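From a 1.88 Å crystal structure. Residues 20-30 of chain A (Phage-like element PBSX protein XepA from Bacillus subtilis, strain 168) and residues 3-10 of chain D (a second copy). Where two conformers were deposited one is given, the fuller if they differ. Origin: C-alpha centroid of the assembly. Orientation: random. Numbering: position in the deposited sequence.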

ATOM      1  N   LYS A  20       5.583   5.496 -37.844  1.00 30.63           N
ATOM      2  CA  LYS A  20       5.013   6.831 -37.866  1.00 32.51           C
ATOM      3  C   LYS A  20       6.136   7.830 -37.635  1.00 29.73           C
ATOM      4  O   LYS A  20       7.092   7.529 -36.914  1.00 28.68           O
ATOM      5  CB  LYS A  20       3.934   6.987 -36.787  1.00 30.76           C
ATOM      6  CG  LYS A  20       2.752   6.044 -36.943  1.00 31.09           C
ATOM      7  CD  LYS A  20       1.847   6.405 -38.119  1.00 28.70           C
ATOM      8  CE  LYS A  20       0.687   5.454 -38.280  1.00 31.25           C
ATOM      9  NZ  LYS A  20      -0.262   5.993 -39.280  1.00 31.15           N
ATOM     10  N   PRO A  21       6.063   9.035 -38.256  1.00 29.66           N
ATOM     11  CA  PRO A  21       7.048  10.088 -37.984  1.00 31.74           C
ATOM     12  C   PRO A  21       6.690  10.794 -36.678  1.00 29.24           C
ATOM     13  O   PRO A  21       5.522  10.791 -36.292  1.00 28.27           O
ATOM     14  CB  PRO A  21       6.842  11.047 -39.187  1.00 29.78           C
ATOM     15  CG  PRO A  21       5.361  10.900 -39.525  1.00 31.29           C
ATOM     16  CD  PRO A  21       5.032   9.446 -39.227  1.00 30.12           C
ATOM     17  N   TYR A  22       7.686  11.415 -36.023  1.00 32.08           N
ATOM     18  CA  TYR A  22       7.408  12.247 -34.856  1.00 32.49           C
ATOM     19  C   TYR A  22       8.554  13.234 -34.650  1.00 31.64           C
ATOM     20  O   TYR A  22       9.542  13.188 -35.374  1.00 31.36           O
ATOM     21  CB  TYR A  22       7.118  11.389 -33.615  1.00 28.42           C
ATOM     22  CG  TYR A  22       8.308  10.696 -32.986  1.00 28.25           C
ATOM     23  CD1 TYR A  22       8.940   9.617 -33.604  1.00 26.42           C
ATOM     24  CD2 TYR A  22       8.799  11.102 -31.749  1.00 22.76           C
ATOM     25  CE1 TYR A  22      10.024   8.968 -33.011  1.00 25.55           C
ATOM     26  CE2 TYR A  22       9.898  10.483 -31.167  1.00 23.29           C
ATOM     27  CZ  TYR A  22      10.497   9.393 -31.772  1.00 27.83           C
ATOM     28  OH  TYR A  22      11.569   8.793 -31.138  1.00 28.65           O
ATOM     29  N   ARG A  23       8.389  14.095 -33.639  1.00 30.95           N
ATOM     30  CA  ARG A  23       9.185  15.286 -33.383  1.00 35.02           C
ATOM     31  C   ARG A  23       8.679  16.418 -34.281  1.00 36.26           C
ATOM     32  O   ARG A  23       7.959  16.183 -35.257  1.00 37.76           O
ATOM     33  CB  ARG A  23      10.693  15.020 -33.428  1.00 31.68           C
ATOM     34  CG  ARG A  23      11.157  13.873 -32.540  1.00 29.75           C
ATOM     35  CD  ARG A  23      12.665  13.824 -32.370  1.00 27.59           C
ATOM     36  NE  ARG A  23      13.071  12.572 -31.741  1.00 29.78           N
ATOM     37  CZ  ARG A  23      13.070  12.351 -30.423  1.00 34.13           C
ATOM     38  NH1 ARG A  23      12.856  13.340 -29.561  1.00 29.40           N
ATOM     39  NH2 ARG A  23      13.281  11.136 -29.974  1.00 30.33           N
ATOM     40  N   GLY A  24       9.038  17.656 -33.923  1.00 36.56           N
ATOM     41  CA  GLY A  24       8.461  18.839 -34.544  1.00 38.35           C
ATOM     42  C   GLY A  24       8.625  18.818 -36.064  1.00 39.87           C
ATOM     43  O   GLY A  24       7.679  19.115 -36.794  1.00 38.91           O
ATOM     44  N   GLY A  25       9.822  18.423 -36.510  1.00 39.41           N
ATOM     45  CA  GLY A  25      10.163  18.341 -37.916  1.00 39.69           C
ATOM     46  C   GLY A  25       9.915  16.971 -38.550  1.00 39.17           C
ATOM     47  O   GLY A  25      10.377  16.744 -39.660  1.00 44.81           O
ATOM     48  N   LYS A  26       9.213  16.066 -37.856  1.00 35.94           N
ATOM     49  CA  LYS A  26       8.840  14.763 -38.402  0.50 34.30           C
ATOM     50  C   LYS A  26      10.062  14.041 -38.965  1.00 33.09           C
ATOM     51  O   LYS A  26       9.988  13.348 -39.984  1.00 34.69           O
ATOM     52  CB  LYS A  26       7.728  14.912 -39.444  0.50 32.91           C
ATOM     53  CG  LYS A  26       6.457  15.537 -38.884  0.50 33.53           C
ATOM     54  CD  LYS A  26       5.951  14.817 -37.654  0.50 33.13           C
ATOM     55  CE  LYS A  26       4.781  15.515 -36.995  0.50 33.92           C
ATOM     56  NZ  LYS A  26       5.222  16.356 -35.864  0.50 33.66           N
ATOM     57  N   ASN A  27      11.186  14.186 -38.263  1.00 30.37           N
ATOM     58  CA  ASN A  27      12.453  13.656 -38.715  1.00 34.43           C
ATOM     59  C   ASN A  27      12.860  12.428 -37.902  1.00 31.29           C
ATOM     60  O   ASN A  27      14.015  12.017 -37.953  1.00 33.11           O
ATOM     61  CB  ASN A  27      13.518  14.752 -38.639  1.00 36.84           C
ATOM     62  CG  ASN A  27      13.717  15.269 -37.226  1.00 39.14           C
ATOM     63  OD1 ASN A  27      12.799  15.255 -36.423  1.00 48.24           O
ATOM     64  ND2 ASN A  27      14.913  15.706 -36.889  1.00 45.48           N
ATOM     65  N   ASP A  28      11.925  11.857 -37.130  1.00 30.31           N
ATOM     66  CA  ASP A  28      12.225  10.661 -36.366  1.00 29.73           C
ATOM     67  C   ASP A  28      11.117   9.660 -36.656  1.00 29.03           C
ATOM     68  O   ASP A  28      10.063  10.053 -37.150  1.00 30.04           O
ATOM     69  CB  ASP A  28      12.450  10.976 -34.874  1.00 28.70           C
ATOM     70  CG  ASP A  28      13.333   9.967 -34.149  1.00 30.86           C
ATOM     71  OD1 ASP A  28      13.622   8.903 -34.725  1.00 33.64           O
ATOM     72  OD2 ASP A  28      13.731  10.248 -33.009  1.00 31.69           O
ATOM     73  N   PHE A  29      11.350   8.374 -36.338  1.00 27.51           N
ATOM     74  CA  PHE A  29      10.375   7.345 -36.691  1.00 29.44           C
ATOM     75  C   PHE A  29      10.155   6.412 -35.497  1.00 25.47           C
ATOM     76  O   PHE A  29      11.061   6.183 -34.712  1.00 26.27           O
ATOM     77  CB  PHE A  29      10.871   6.539 -37.906  1.00 28.64           C
ATOM     78  CG  PHE A  29      12.274   6.007 -37.713  1.00 32.67           C
ATOM     79  CD1 PHE A  29      12.509   4.805 -37.059  1.00 30.08           C
ATOM     80  CD2 PHE A  29      13.367   6.767 -38.118  1.00 29.24           C
ATOM     81  CE1 PHE A  29      13.811   4.374 -36.828  1.00 31.20           C
ATOM     82  CE2 PHE A  29      14.666   6.308 -37.928  1.00 29.65           C
ATOM     83  CZ  PHE A  29      14.896   5.122 -37.262  1.00 31.30           C
ATOM     84  N   VAL A  30       8.966   5.820 -35.416  1.00 26.48           N
ATOM     85  CA  VAL A  30       8.658   4.878 -34.348  1.00 29.92           C
ATOM     86  C   VAL A  30       7.689   3.835 -34.922  1.00 26.72           C
ATOM     87  O   VAL A  30       6.803   4.186 -35.695  1.00 29.47           O
ATOM     88  CB  VAL A  30       8.076   5.596 -33.100  1.00 26.93           C
ATOM     89  CG1 VAL A  30       6.769   6.354 -33.411  1.00 24.12           C
ATOM     90  CG2 VAL A  30       7.833   4.628 -31.949  1.00 27.85           C
TER
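Chain D (3-10) KYQYEFPL

Residues 20-30 of chain A form a β-hairpin, and residues 3-10 of chain D, an irregular segment from a second copy of the protein, lie across one side of it without helix or strand. The direction follows from the contacts: Tyr D4 meets the first hairpin strand, Gln D5 the loop, Tyr D6 both strands, and Phe D8 and Pro D9 the aromatic ring of the second strand. No direct hydrogen bond joins the two stretches, which together bury 449 Å².

The hairpin is held by backbone pairs at Lys A20 and Val A30 (Lys A20 N to Val A30 O 2.8 Å, Val A30 N to Lys A20 O 2.9 Å) and at Tyr A22 and Asp A28 (Tyr A22 N to Asp A28 O 3.0 Å, Asp A28 N to Tyr A22 O 3.2 Å). Strand alternation turns Pro A21 and Phe A29 toward chain D, while Lys A20, Tyr A22, Asp A28 and Val A30 point away. Pro A21 packs against two tyrosines, its CG 3.7 Å from CE2 of the poorly ordered Tyr D4 and its CB 3.9 Å from CD2 of Tyr D6.

A type I turn from Arg A23 to Lys A26 closes with Lys A26 N to Arg A23 O at 2.9 Å; Lys A26 NZ bonds the same oxygen at 2.8 Å, so the lysine end leads away from chain D. Arg A23 also makes a salt bridge, NE to Asp A28 OD2 at 2.7 Å, tying the turn to the second strand. The carbonyls Gly A25 O and Lys A26 O approach Gln D5 CB at 3.3 and 3.4 Å. Lys A26 O is also 3.4 Å from Tyr D6 N, but the angle is too poor for a hydrogen bond.

The closest pair of CA atoms across the stretches is Asn A27 CA and Tyr D6 CA, 3.8 Å apart, and Tyr D6 CB lies 3.4 Å from Asn A27 C. One water bridges the chains here, donating to Asn A27 O and accepting from Glu D7 N, both at 2.8 Å.

Phe A29, with chi1 in p, has the most area covered of the hairpin residues. Its CB sits over the face of the Tyr D6 ring, 4.2 Å from the centroid, a CH-π contact. Phe D8 directs its edge at the Phe A29 face, CE1 to Phe A29 CG 3.7 Å, with centroids 5.0 Å apart and planes at 82°. Pro D9 CD reaches Phe A29 CZ at 3.8 Å, the last contact before Leu D10 passes out of reach.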

ATOM      1  N   LYS D   3       7.264  10.869 -49.364  1.00 71.52           N
ATOM      2  CA  LYS D   3       8.502  10.705 -48.540  1.00 81.67           C
ATOM      3  C   LYS D   3       8.473  11.732 -47.410  1.00 84.05           C
ATOM      4  O   LYS D   3       8.072  12.873 -47.604  1.00 94.72           O
ATOM      5  CB  LYS D   3       9.772  10.827 -49.392  1.00 82.19           C
ATOM      6  CG  LYS D   3       9.924   9.751 -50.455  1.00 85.12           C
ATOM      7  CD  LYS D   3      11.166   9.899 -51.286  1.00 81.35           C
ATOM      8  CE  LYS D   3      10.947   9.456 -52.718  1.00 75.97           C
ATOM      9  NZ  LYS D   3      12.164   8.819 -53.279  1.00 73.33           N
ATOM     10  N   TYR D   4       8.907  11.304 -46.222  1.00 82.40           N
ATOM     11  CA  TYR D   4       8.915  12.138 -45.027  1.00 70.71           C
ATOM     12  C   TYR D   4      10.336  12.638 -44.775  1.00 63.30           C
ATOM     13  O   TYR D   4      11.250  12.325 -45.527  1.00 67.06           O
ATOM     14  CB  TYR D   4       8.384  11.341 -43.830  1.00 72.38           C
ATOM     15  CG  TYR D   4       6.890  11.156 -43.836  1.00 67.66           C
ATOM     16  CD1 TYR D   4       6.307  10.227 -44.685  1.00 66.35           C
ATOM     17  CD2 TYR D   4       6.073  11.899 -42.999  1.00 60.83           C
ATOM     18  CE1 TYR D   4       4.933  10.042 -44.708  1.00 71.22           C
ATOM     19  CE2 TYR D   4       4.696  11.733 -43.016  1.00 64.05           C
ATOM     20  CZ  TYR D   4       4.130  10.789 -43.860  1.00 68.20           C
ATOM     21  OH  TYR D   4       2.780  10.589 -43.895  1.00 71.71           O
ATOM     22  N   GLN D   5      10.529  13.313 -43.641  1.00 56.58           N
ATOM     23  CA  GLN D   5      11.773  13.962 -43.279  1.00 50.16           C
ATOM     24  C   GLN D   5      12.709  13.003 -42.544  1.00 48.34           C
ATOM     25  O   GLN D   5      13.890  13.302 -42.384  1.00 54.70           O
ATOM     26  CB  GLN D   5      11.478  15.175 -42.392  1.00 66.53           C
ATOM     27  CG  GLN D   5      10.551  16.212 -43.025  1.00 73.02           C
ATOM     28  CD  GLN D   5      11.141  16.738 -44.313  1.00 81.68           C
ATOM     29  OE1 GLN D   5      12.262  17.249 -44.337  1.00 85.58           O
ATOM     30  NE2 GLN D   5      10.410  16.560 -45.405  1.00 80.35           N
ATOM     31  N   TYR D   6      12.207  11.865 -42.047  1.00 44.01           N
ATOM     32  CA  TYR D   6      13.102  10.942 -41.358  1.00 43.56           C
ATOM     33  C   TYR D   6      13.774  10.057 -42.410  1.00 40.26           C
ATOM     34  O   TYR D   6      13.235   9.853 -43.504  1.00 36.87           O
ATOM     35  CB  TYR D   6      12.354  10.101 -40.311  1.00 38.18           C
ATOM     36  CG  TYR D   6      11.276   9.243 -40.924  1.00 38.66           C
ATOM     37  CD1 TYR D   6      11.576   7.998 -41.460  1.00 33.10           C
ATOM     38  CD2 TYR D   6       9.968   9.691 -41.017  1.00 36.44           C
ATOM     39  CE1 TYR D   6      10.592   7.204 -42.034  1.00 30.76           C
ATOM     40  CE2 TYR D   6       8.984   8.921 -41.615  1.00 36.02           C
ATOM     41  CZ  TYR D   6       9.304   7.689 -42.156  1.00 31.76           C
ATOM     42  OH  TYR D   6       8.342   6.919 -42.746  1.00 32.80           O
ATOM     43  N   GLU D   7      14.925   9.494 -42.046  1.00 43.26           N
ATOM     44  CA  GLU D   7      15.613   8.564 -42.923  1.00 45.33           C
ATOM     45  C   GLU D   7      16.100   7.382 -42.097  1.00 40.11           C
ATOM     46  O   GLU D   7      16.771   7.560 -41.082  1.00 40.59           O
ATOM     47  CB  GLU D   7      16.807   9.266 -43.577  1.00 50.02           C
ATOM     48  CG  GLU D   7      17.389   8.506 -44.757  1.00 57.76           C
ATOM     49  CD  GLU D   7      18.350   9.323 -45.622  1.00 67.06           C
ATOM     50  OE1 GLU D   7      18.589  10.512 -45.305  1.00 69.13           O
ATOM     51  OE2 GLU D   7      18.861   8.777 -46.622  1.00 67.81           O
ATOM     52  N   PHE D   8      15.788   6.165 -42.555  1.00 39.88           N
ATOM     53  CA  PHE D   8      16.264   4.986 -41.850  1.00 40.16           C
ATOM     54  C   PHE D   8      17.781   4.904 -41.949  1.00 46.15           C
ATOM     55  O   PHE D   8      18.336   5.066 -43.041  1.00 47.20           O
ATOM     56  CB  PHE D   8      15.621   3.716 -42.408  1.00 35.77           C
ATOM     57  CG  PHE D   8      14.128   3.652 -42.215  1.00 38.72           C
ATOM     58  CD1 PHE D   8      13.549   4.047 -41.009  1.00 33.40           C
ATOM     59  CD2 PHE D   8      13.300   3.179 -43.230  1.00 37.44           C
ATOM     60  CE1 PHE D   8      12.170   3.985 -40.837  1.00 36.20           C
ATOM     61  CE2 PHE D   8      11.926   3.099 -43.042  1.00 40.18           C
ATOM     62  CZ  PHE D   8      11.362   3.505 -41.845  1.00 37.84           C
ATOM     63  N   PRO D   9      18.505   4.642 -40.833  1.00 46.92           N
ATOM     64  CA  PRO D   9      19.947   4.405 -40.908  1.00 42.67           C
ATOM     65  C   PRO D   9      20.214   3.100 -41.652  1.00 47.38           C
ATOM     66  O   PRO D   9      19.312   2.270 -41.798  1.00 44.67           O
ATOM     67  CB  PRO D   9      20.377   4.290 -39.440  1.00 42.26           C
ATOM     68  CG  PRO D   9      19.125   3.846 -38.735  1.00 40.05           C
ATOM     69  CD  PRO D   9      17.988   4.542 -39.461  1.00 39.27           C
ATOM     70  N   LEU D  10      21.461   2.940 -42.126  1.00 51.26           N
ATOM     71  CA  LEU D  10      21.898   1.729 -42.802  1.00 50.61           C
ATOM     72  C   LEU D  10      22.876   1.032 -41.868  1.00 45.80           C
ATOM     73  O   LEU D  10      23.628   1.703 -41.175  1.00 50.97           O
ATOM     74  CB  LEU D  10      22.603   2.109 -44.112  1.00 50.38           C
ATOM     75  CG  LEU D  10      21.794   2.927 -45.131  1.00 50.60           C
ATOM     76  CD1 LEU D  10      22.619   3.224 -46.378  1.00 53.03           C
ATOM     77  CD2 LEU D  10      20.463   2.286 -45.528  1.00 41.82           C
TER
HETATM   78  O   HOH W   1      15.766  10.550 -39.562  1.00 52.43           O